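Novel immune-type receptor 11 (Ictalurus punctatus, PDB 2QTE) probably serves as a cell-surface immune receptor with a variable-type immunoglobulin domain, consistent with the allogeneic recognition mediated by a member of its family. Local coordinates at residues E60-D64 with S65-M69; T10-R13 with G14-V17; T70-D73 with Q74-D77. The protein carries 1 engineered substitution. One frame throughout, in Å; residues are numbered along the deposited sequence.

Contact 1: E60-D64 with S65-M69; sequences EGFKD and SRFSM
Asp64 and Arg66 meet through a salt bridge, with Asp64 OD2 3.0 Å from Arg66 NH1. The oxygen lies in the guanidinium plane, at its edge, whereas the nitrogen approaches from above the carboxylate plane, and the two flat groups stand 61° apart, so this is not a coplanar, two-pronged pairing. Arg66 NE, 3.1 Å from Asp64 OD1, adds only weak bonds to both carboxylate oxygens. A chi1 of -158° turns the Asp64 carboxylate away from its own backbone N and toward the N-H of Arg66, which OD1 accepts at 3.0 Å from Arg66 N.

Backbone bonding closes the same bend. Phe67 N donates to Asp64 O over 3.3 Å, consistent with the type I beta turn from Asp64 to Phe67. Water 1 donates to Asp64 O and, at 2.8 Å, to Phe67 O, linking the first and last residues of the turn a second time.

The turn leads into strand 67-71 of a V-set immunoglobulin sandwich. Arg66 NH2 bonds Gly82 O and forms a salt bridge with Asp87, the arginine-aspartate pair familiar from the base of V domains; Asp64 thus supplies Arg66 with a second acidic partner.

The aromatic contact is T-shaped. Phe62 presents its CE2-CZ edge to a face of Phe67, with planes at 80° and centroids 5.5 Å apart; the closest carbons are Phe62 CE2 and Phe67 CD1 at 3.9 Å. Both rings also meet Phe46 edge-to-face, which extends the pair into a three-ring cluster that takes in Phe46 of strand 44-49.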
ATOM      1  N   GLU A  60       3.311  15.708  -7.120  1.00 34.03           N
ATOM      2  CA  GLU A  60       3.774  16.611  -8.150  1.00 39.27           C
ATOM      3  C   GLU A  60       3.148  16.122  -9.457  1.00 37.82           C
ATOM      4  O   GLU A  60       3.125  14.910  -9.713  1.00 27.38           O
ATOM      5  CB  GLU A  60       5.305  16.516  -8.220  1.00 41.49           C
ATOM      6  CG  GLU A  60       5.955  17.622  -9.011  1.00 54.26           C
ATOM      7  CD  GLU A  60       6.280  18.858  -8.165  1.00 57.10           C
ATOM      8  OE1 GLU A  60       6.839  19.813  -8.764  1.00 57.02           O
ATOM      9  OE2 GLU A  60       5.991  18.874  -6.925  1.00 53.20           O
ATOM     10  N   GLY A  61       2.611  17.041 -10.264  1.00 34.43           N
ATOM     11  CA  GLY A  61       2.108  16.647 -11.582  1.00 34.60           C
ATOM     12  C   GLY A  61       0.796  15.880 -11.549  1.00 36.37           C
ATOM     13  O   GLY A  61       0.355  15.325 -12.572  1.00 36.81           O
ATOM     14  N   PHE A  62       0.168  15.815 -10.376  1.00 33.62           N
ATOM     15  CA  PHE A  62      -1.260  15.509 -10.354  1.00 32.90           C
ATOM     16  C   PHE A  62      -2.062  16.723 -10.838  1.00 32.08           C
ATOM     17  O   PHE A  62      -2.049  17.780 -10.204  1.00 34.96           O
ATOM     18  CB  PHE A  62      -1.760  15.067  -8.975  1.00 26.10           C
ATOM     19  CG  PHE A  62      -3.124  14.474  -9.042  1.00 29.21           C
ATOM     20  CD1 PHE A  62      -3.372  13.413  -9.924  1.00 25.99           C
ATOM     21  CD2 PHE A  62      -4.183  14.998  -8.280  1.00 29.66           C
ATOM     22  CE1 PHE A  62      -4.662  12.860 -10.067  1.00 26.61           C
ATOM     23  CE2 PHE A  62      -5.478  14.442  -8.372  1.00 25.05           C
ATOM     24  CZ  PHE A  62      -5.724  13.368  -9.268  1.00 26.77           C
ATOM     25  N   LYS A  63      -2.709  16.608 -11.989  1.00 32.09           N
ATOM     26  CA  LYS A  63      -3.409  17.754 -12.527  1.00 29.98           C
ATOM     27  C   LYS A  63      -4.934  17.554 -12.488  1.00 28.13           C
ATOM     28  O   LYS A  63      -5.554  17.263 -13.525  1.00 23.58           O
ATOM     29  CB  LYS A  63      -2.926  18.052 -13.938  1.00 36.41           C
ATOM     30  CG  LYS A  63      -1.467  18.517 -13.971  1.00 43.11           C
ATOM     31  CD  LYS A  63      -1.089  19.169 -15.282  1.00 48.37           C
ATOM     32  CE  LYS A  63       0.435  19.137 -15.476  1.00 53.37           C
ATOM     33  NZ  LYS A  63       1.239  19.898 -14.433  1.00 53.89           N
ATOM     34  N   ASP A  64      -5.526  17.646 -11.291  1.00 24.90           N
ATOM     35  CA  ASP A  64      -6.985  17.437 -11.175  1.00 22.91           C
ATOM     36  C   ASP A  64      -7.653  18.104  -9.973  1.00 24.29           C
ATOM     37  O   ASP A  64      -7.741  17.528  -8.862  1.00 24.99           O
ATOM     38  CB  ASP A  64      -7.374  15.962 -11.220  1.00 23.37           C
ATOM     39  CG  ASP A  64      -8.834  15.769 -11.650  1.00 27.87           C
ATOM     40  OD1 ASP A  64      -9.668  16.571 -11.208  1.00 20.31           O
ATOM     41  OD2 ASP A  64      -9.145  14.842 -12.438  1.00 30.21           O
ATOM     42  N   SER A  65      -8.220  19.262 -10.244  1.00 15.18           N
ATOM     43  CA  SER A  65      -8.719  20.133  -9.208  1.00 14.02           C
ATOM     44  C   SER A  65     -10.084  19.700  -8.675  1.00 12.96           C
ATOM     45  O   SER A  65     -10.692  20.436  -7.888  1.00 11.97           O
ATOM     46  CB  SER A  65      -8.756  21.559  -9.752  1.00 15.91           C
ATOM     47  OG  SER A  65      -7.422  22.061  -9.692  1.00 24.82           O
ATOM     48  N   ARG A  66     -10.564  18.502  -9.081  1.00 14.09           N
ATOM     49  CA  ARG A  66     -11.755  17.897  -8.449  1.00 15.00           C
ATOM     50  C   ARG A  66     -11.471  17.410  -7.020  1.00 15.59           C
ATOM     51  O   ARG A  66     -12.394  17.363  -6.215  1.00 16.33           O
ATOM     52  CB  ARG A  66     -12.360  16.758  -9.283  1.00 17.12           C
ATOM     53  CG  ARG A  66     -13.129  17.265 -10.581  1.00 15.67           C
ATOM     54  CD  ARG A  66     -13.523  16.130 -11.551  1.00 21.85           C
ATOM     55  NE  ARG A  66     -12.419  15.207 -11.620  1.00 17.05           N
ATOM     56  CZ  ARG A  66     -12.466  13.964 -11.166  1.00 15.72           C
ATOM     57  NH1 ARG A  66     -11.355  13.218 -11.229  1.00 18.69           N
ATOM     58  NH2 ARG A  66     -13.605  13.475 -10.676  1.00 13.69           N
ATOM     59  N   PHE A  67     -10.214  17.035  -6.742  1.00 12.67           N
ATOM     60  CA  PHE A  67      -9.797  16.562  -5.422  1.00 10.23           C
ATOM     61  C   PHE A  67      -9.413  17.704  -4.509  1.00 12.67           C
ATOM     62  O   PHE A  67      -8.850  18.711  -4.960  1.00 14.56           O
ATOM     63  CB  PHE A  67      -8.614  15.580  -5.517  1.00 15.69           C
ATOM     64  CG  PHE A  67      -8.976  14.251  -6.196  1.00 14.08           C
ATOM     65  CD1 PHE A  67      -9.261  14.204  -7.563  1.00 20.79           C
ATOM     66  CD2 PHE A  67      -9.029  13.096  -5.480  1.00 17.47           C
ATOM     67  CE1 PHE A  67      -9.617  12.956  -8.201  1.00 21.20           C
ATOM     68  CE2 PHE A  67      -9.358  11.853  -6.083  1.00 20.00           C
ATOM     69  CZ  PHE A  67      -9.653  11.784  -7.436  1.00 17.88           C
ATOM     70  N   SER A  68      -9.679  17.518  -3.216  1.00 15.12           N
ATOM     71  CA  SER A  68      -9.288  18.465  -2.165  1.00 13.23           C
ATOM     72  C   SER A  68      -9.229  17.640  -0.914  1.00 15.87           C
ATOM     73  O   SER A  68      -9.436  16.423  -0.959  1.00 14.85           O
ATOM     74  CB  SER A  68     -10.294  19.600  -1.982  1.00 15.06           C
ATOM     75  OG  SER A  68     -11.592  19.120  -1.703  1.00 15.23           O
ATOM     76  N   MET A  69      -8.891  18.274   0.193  1.00 13.15           N
ATOM     77  CA  MET A  69      -8.902  17.600   1.478  1.00 14.71           C
ATOM     78  C   MET A  69      -9.450  18.529   2.529  1.00 16.57           C
ATOM     79  O   MET A  69      -9.443  19.747   2.372  1.00 16.05           O
ATOM     80  CB  MET A  69      -7.481  17.197   1.886  1.00 13.34           C
ATOM     81  CG  MET A  69      -6.847  16.114   1.054  1.00 15.06           C
ATOM     82  SD  MET A  69      -5.469  15.254   1.836  1.00 17.13           S
ATOM     83  CE  MET A  69      -6.431  14.348   3.017  1.00 11.60           C
TER
HETATM   84  O   HOH W   1      -6.520  19.355  -6.412  1.00 18.53           O

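Contact 2: T10-R13 with G14-V17; sequences TVKR and GENV
Glu15 lays an extended side chain against Val11 and the backbone N of Lys12. At its root, CB lies 3.1 Å from Lys12 O, the carbonyl that also accepts the backbone N-H of Glu15 at 3.0 Å. CG, anti to the backbone N (chi1 175°), starts an extended chain that passes Val11 CB, and CD comes to 3.7 Å from that same atom. At the tip the two oxygens part company. OE1 takes the N-H of Lys12 at 2.8 Å, the N-H...O angle being 163°; the nitrogen lies on the anti side of the carboxylate, somewhat out of its plane. Water 2 donates to OE1 as well, also at 2.8 Å, while OE2 rests 4.0 Å from Val11 CG1.

Lys12 to Glu15 form a type II beta turn, with Gly14 at the third position, where the positive phi of 87° favours glycine. In this V-set domain the turn leads from strand 7-10, which runs parallel to strand 100-110, to strand 17-19 in the other sheet.

Replacing Glu15 by an alanine is likely to leave the Lys12 N-H without its carboxylate acceptor and to uncover one side of Val11. Across the base of the turn, Val11 CG1 approaches Val17 CB at 4.2 Å, and both valines also touch Leu109.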
ATOM      1  N   THR A  10     -19.980   3.291  -2.699  1.00 21.49           N
ATOM      2  CA  THR A  10     -20.550   3.133  -4.031  1.00 22.38           C
ATOM      3  C   THR A  10     -21.169   4.435  -4.437  1.00 25.35           C
ATOM      4  O   THR A  10     -22.009   4.961  -3.735  1.00 29.89           O
ATOM      5  CB  THR A  10     -21.625   2.057  -4.062  1.00 23.23           C
ATOM      6  OG1 THR A  10     -21.135   0.881  -3.412  1.00 28.92           O
ATOM      7  CG2 THR A  10     -21.996   1.734  -5.497  1.00 30.34           C
ATOM      8  N   VAL A  11     -20.725   4.965  -5.567  1.00 28.41           N
ATOM      9  CA  VAL A  11     -21.117   6.277  -6.015  1.00 28.89           C
ATOM     10  C   VAL A  11     -21.525   6.198  -7.487  1.00 30.95           C
ATOM     11  O   VAL A  11     -21.133   5.265  -8.190  1.00 26.73           O
ATOM     12  CB  VAL A  11     -19.962   7.320  -5.847  1.00 29.12           C
ATOM     13  CG1 VAL A  11     -19.491   7.412  -4.380  1.00 29.12           C
ATOM     14  CG2 VAL A  11     -18.781   7.019  -6.800  1.00 19.38           C
ATOM     15  N   LYS A  12     -22.325   7.171  -7.939  1.00 34.41           N
ATOM     16  CA  LYS A  12     -22.567   7.378  -9.380  1.00 33.39           C
ATOM     17  C   LYS A  12     -21.678   8.502  -9.970  1.00 33.68           C
ATOM     18  O   LYS A  12     -21.213   9.391  -9.243  1.00 31.81           O
ATOM     19  CB  LYS A  12     -24.039   7.711  -9.610  1.00 34.00           C
ATOM     20  CG  LYS A  12     -24.986   6.714  -8.943  1.00 41.14           C
ATOM     21  CD  LYS A  12     -26.420   7.114  -9.040  1.00 35.29           C
ATOM     22  CE  LYS A  12     -27.333   5.865  -8.866  1.00 39.27           C
ATOM     23  NZ  LYS A  12     -27.584   5.620  -7.419  1.00 38.48           N
ATOM     24  N   ARG A  13     -21.453   8.455 -11.290  1.00 30.79           N
ATOM     25  CA  ARG A  13     -20.847   9.533 -12.033  1.00 32.58           C
ATOM     26  C   ARG A  13     -21.407  10.887 -11.561  1.00 27.67           C
ATOM     27  O   ARG A  13     -22.618  11.064 -11.459  1.00 25.94           O
ATOM     28  CB  ARG A  13     -21.116   9.324 -13.540  1.00 41.03           C
ATOM     29  CG  ARG A  13     -20.528  10.362 -14.501  1.00 51.96           C
ATOM     30  CD  ARG A  13     -19.012  10.225 -14.604  1.00 59.95           C
ATOM     31  NE  ARG A  13     -18.394  10.990 -15.699  1.00 62.76           N
ATOM     32  CZ  ARG A  13     -18.148  12.304 -15.688  1.00 63.89           C
ATOM     33  NH1 ARG A  13     -18.490  13.056 -14.645  1.00 64.94           N
ATOM     34  NH2 ARG A  13     -17.565  12.877 -16.736  1.00 62.03           N
ATOM     35  N   GLY A  14     -20.510  11.803 -11.213  1.00 27.05           N
ATOM     36  CA  GLY A  14     -20.890  13.159 -10.875  1.00 27.68           C
ATOM     37  C   GLY A  14     -21.250  13.373  -9.427  1.00 27.09           C
ATOM     38  O   GLY A  14     -21.567  14.492  -9.045  1.00 26.68           O
ATOM     39  N   GLU A  15     -21.182  12.307  -8.632  1.00 22.63           N
ATOM     40  CA  GLU A  15     -21.451  12.378  -7.183  1.00 23.11           C
ATOM     41  C   GLU A  15     -20.286  13.021  -6.376  1.00 18.71           C
ATOM     42  O   GLU A  15     -19.131  12.983  -6.795  1.00 18.43           O
ATOM     43  CB  GLU A  15     -21.820  10.956  -6.690  1.00 27.47           C
ATOM     44  CG  GLU A  15     -22.022  10.768  -5.187  1.00 32.28           C
ATOM     45  CD  GLU A  15     -22.776   9.497  -4.826  1.00 33.31           C
ATOM     46  OE1 GLU A  15     -23.202   8.727  -5.726  1.00 31.33           O
ATOM     47  OE2 GLU A  15     -22.957   9.293  -3.611  1.00 35.26           O
ATOM     48  N   ASN A  16     -20.604  13.690  -5.273  1.00 17.75           N
ATOM     49  CA  ASN A  16     -19.543  14.205  -4.417  1.00 20.58           C
ATOM     50  C   ASN A  16     -19.236  13.195  -3.359  1.00 21.32           C
ATOM     51  O   ASN A  16     -20.141  12.570  -2.808  1.00 22.46           O
ATOM     52  CB  ASN A  16     -19.880  15.566  -3.799  1.00 21.23           C
ATOM     53  CG  ASN A  16     -20.304  16.566  -4.838  1.00 16.97           C
ATOM     54  OD1 ASN A  16     -19.806  16.546  -5.957  1.00 18.45           O
ATOM     55  ND2 ASN A  16     -21.250  17.397  -4.498  1.00 18.93           N
ATOM     56  N   VAL A  17     -17.958  12.993  -3.084  1.00 20.79           N
ATOM     57  CA  VAL A  17     -17.604  12.007  -2.092  1.00 25.21           C
ATOM     58  C   VAL A  17     -16.461  12.453  -1.175  1.00 21.17           C
ATOM     59  O   VAL A  17     -15.565  13.199  -1.585  1.00 17.88           O
ATOM     60  CB  VAL A  17     -17.341  10.604  -2.731  1.00 33.48           C
ATOM     61  CG1 VAL A  17     -16.422  10.683  -3.948  1.00 29.99           C
ATOM     62  CG2 VAL A  17     -16.779   9.623  -1.683  1.00 36.70           C
TER
HETATM   63  O   HOH W   2     -25.932   8.366  -6.164  1.00 48.19           O

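Contact 3: T70-D73 with Q74-D77; sequences TVND and QKFD
Gln74, Lys75 and Thr70 bury most in this hairpin bend, and Asn72 is the residue that ties the first two down. Gln74 N donates to Asn72 OD1 over 2.7 Å, in the plane of the side-chain carbonyl and at an N-H...O angle of 153°, which makes an Asx turn. Asn72 can turn its amide oxygen onto the N-H groups that follow because its CG sits between the backbone N and the carbonyl carbon (chi1 59°). The same oxygen receives a second, weak bond from Lys75 N at 2.8 Å, so two consecutive N-H groups converge on one acceptor.

Lys75 returns a backbone bond, its O accepting Asn72 N at 3.1 Å, and the same carbonyl is touched by Val71 CA-H. The extended lysine chain then runs alongside Thr70, pointing the same way, with Lys75 CD 4.0 Å from Thr70 CG2; Asn72 ND2 flanks the same methylene.

Thr70 belongs to the regular antiparallel pairing: it forms a hydrogen-bonded pair with Asp77, Thr70 N to Asp77 O and Asp77 N to Thr70 O both measuring 2.9 Å. On the opposite face of the sheet, Val71 CG2 lies 3.7 Å from Phe76 CD1.

The bend thus joins strand 67-71, at the margin of its sheet, to strand 76-80, whose other side pairs with strand 17-19. Phe76 crosses the sandwich interior to meet Trp34 of strand 32-37 and Tyr49 of strand 44-49.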
ATOM      1  N   THR A  70      -9.954  17.919   3.593  1.00 19.96           N
ATOM      2  CA  THR A  70     -10.262  18.600   4.824  1.00 20.77           C
ATOM      3  C   THR A  70      -9.203  18.177   5.827  1.00 22.25           C
ATOM      4  O   THR A  70      -9.136  16.996   6.222  1.00 18.86           O
ATOM      5  CB  THR A  70     -11.665  18.200   5.231  1.00 21.30           C
ATOM      6  OG1 THR A  70     -12.563  18.639   4.195  1.00 22.74           O
ATOM      7  CG2 THR A  70     -12.085  18.845   6.585  1.00 25.63           C
ATOM      8  N   VAL A  71      -8.325  19.109   6.198  1.00 17.02           N
ATOM      9  CA  VAL A  71      -7.258  18.792   7.139  1.00 21.42           C
ATOM     10  C   VAL A  71      -7.391  19.695   8.361  1.00 27.57           C
ATOM     11  O   VAL A  71      -7.380  20.922   8.228  1.00 29.13           O
ATOM     12  CB  VAL A  71      -5.869  18.946   6.495  1.00 23.43           C
ATOM     13  CG1 VAL A  71      -4.734  18.675   7.503  1.00 24.09           C
ATOM     14  CG2 VAL A  71      -5.772  18.034   5.200  1.00 15.94           C
ATOM     15  N   ASN A  72      -7.539  19.081   9.536  1.00 26.14           N
ATOM     16  CA  ASN A  72      -7.527  19.799  10.803  1.00 32.70           C
ATOM     17  C   ASN A  72      -6.920  18.942  11.950  1.00 36.75           C
ATOM     18  O   ASN A  72      -6.181  18.005  11.687  1.00 37.18           O
ATOM     19  CB  ASN A  72      -8.914  20.366  11.145  1.00 28.55           C
ATOM     20  CG  ASN A  72     -10.011  19.309  11.252  1.00 32.41           C
ATOM     21  OD1 ASN A  72      -9.850  18.258  11.886  1.00 36.31           O
ATOM     22  ND2 ASN A  72     -11.158  19.607  10.656  1.00 32.35           N
ATOM     23  N   ASP A  73      -7.206  19.284  13.202  1.00 42.59           N
ATOM     24  CA  ASP A  73      -6.706  18.510  14.350  1.00 46.93           C
ATOM     25  C   ASP A  73      -7.291  17.100  14.409  1.00 44.61           C
ATOM     26  O   ASP A  73      -6.771  16.211  15.105  1.00 36.44           O
ATOM     27  CB  ASP A  73      -7.028  19.243  15.665  1.00 53.77           C
ATOM     28  CG  ASP A  73      -5.954  20.265  16.064  1.00 62.86           C
ATOM     29  OD1 ASP A  73      -6.332  21.240  16.772  1.00 64.72           O
ATOM     30  OD2 ASP A  73      -4.751  20.113  15.683  1.00 63.67           O
ATOM     31  N   GLN A  74      -8.398  16.903  13.695  1.00 41.26           N
ATOM     32  CA  GLN A  74      -9.134  15.669  13.823  1.00 43.42           C
ATOM     33  C   GLN A  74      -9.226  14.906  12.514  1.00 40.09           C
ATOM     34  O   GLN A  74      -9.451  13.693  12.535  1.00 43.39           O
ATOM     35  CB  GLN A  74     -10.520  15.915  14.428  1.00 45.36           C
ATOM     36  CG  GLN A  74     -10.478  16.459  15.903  1.00 56.09           C
ATOM     37  CD  GLN A  74     -10.481  17.996  15.984  1.00 59.09           C
ATOM     38  OE1 GLN A  74      -9.432  18.655  15.916  1.00 56.97           O
ATOM     39  NE2 GLN A  74     -11.676  18.567  16.124  1.00 58.25           N
ATOM     40  N   LYS A  75      -9.016  15.591  11.389  1.00 31.87           N
ATOM     41  CA  LYS A  75      -9.379  15.034  10.084  1.00 27.78           C
ATOM     42  C   LYS A  75      -8.265  15.083   9.078  1.00 22.90           C
ATOM     43  O   LYS A  75      -7.504  16.043   9.021  1.00 20.97           O
ATOM     44  CB  LYS A  75     -10.567  15.807   9.495  1.00 34.04           C
ATOM     45  CG  LYS A  75     -11.858  15.664  10.260  1.00 36.29           C
ATOM     46  CD  LYS A  75     -12.972  16.450   9.605  1.00 43.05           C
ATOM     47  CE  LYS A  75     -14.227  16.366  10.431  1.00 43.07           C
ATOM     48  NZ  LYS A  75     -15.450  16.580   9.604  1.00 43.96           N
ATOM     49  N   PHE A  76      -8.179  14.059   8.247  1.00 19.29           N
ATOM     50  CA  PHE A  76      -7.304  14.132   7.116  1.00 17.21           C
ATOM     51  C   PHE A  76      -8.107  13.503   5.986  1.00 16.20           C
ATOM     52  O   PHE A  76      -7.750  12.433   5.458  1.00 16.52           O
ATOM     53  CB  PHE A  76      -6.025  13.382   7.458  1.00 15.05           C
ATOM     54  CG  PHE A  76      -4.940  13.501   6.431  1.00 16.95           C
ATOM     55  CD1 PHE A  76      -4.348  14.731   6.152  1.00 19.31           C
ATOM     56  CD2 PHE A  76      -4.472  12.374   5.762  1.00 13.79           C
ATOM     57  CE1 PHE A  76      -3.353  14.848   5.211  1.00 16.73           C
ATOM     58  CE2 PHE A  76      -3.465  12.499   4.810  1.00 14.26           C
ATOM     59  CZ  PHE A  76      -2.901  13.724   4.534  1.00 16.98           C
ATOM     60  N   ASP A  77      -9.229  14.131   5.658  1.00 14.29           N
ATOM     61  CA  ASP A  77     -10.208  13.479   4.751  1.00 14.90           C
ATOM     62  C   ASP A  77     -10.051  13.943   3.315  1.00 13.64           C
ATOM     63  O   ASP A  77      -9.865  15.113   3.066  1.00 14.49           O
ATOM     64  CB  ASP A  77     -11.630  13.740   5.197  1.00 17.91           C
ATOM     65  CG  ASP A  77     -11.871  13.397   6.668  1.00 25.02           C
ATOM     66  OD1 ASP A  77     -11.077  12.622   7.263  1.00 27.17           O
ATOM     67  OD2 ASP A  77     -12.887  13.868   7.202  1.00 23.46           O
TER

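Overall arrangement
Along the chain the order is contact 2, contact 1, contact 3, all within one V-set immunoglobulin domain. Contacts 1 and 3 share strand 67-71, one at its start and the other at its end; their centres are about 17 Å apart, yet they touch where Met69 packs against Phe76 and Asp77. Contact 2 touches neither: its nearest atoms stay about 6 Å from contact 1 and about 7 Å from contact 3, with centres about 17 and 21 Å away. It leads into strand 17-19, which flanks strand 76-80 on the side away from strand 67-71. Together the three local bends therefore shape the approaches and the hairpin of the three-stranded sheet, one layer of the receptor's beta sandwich.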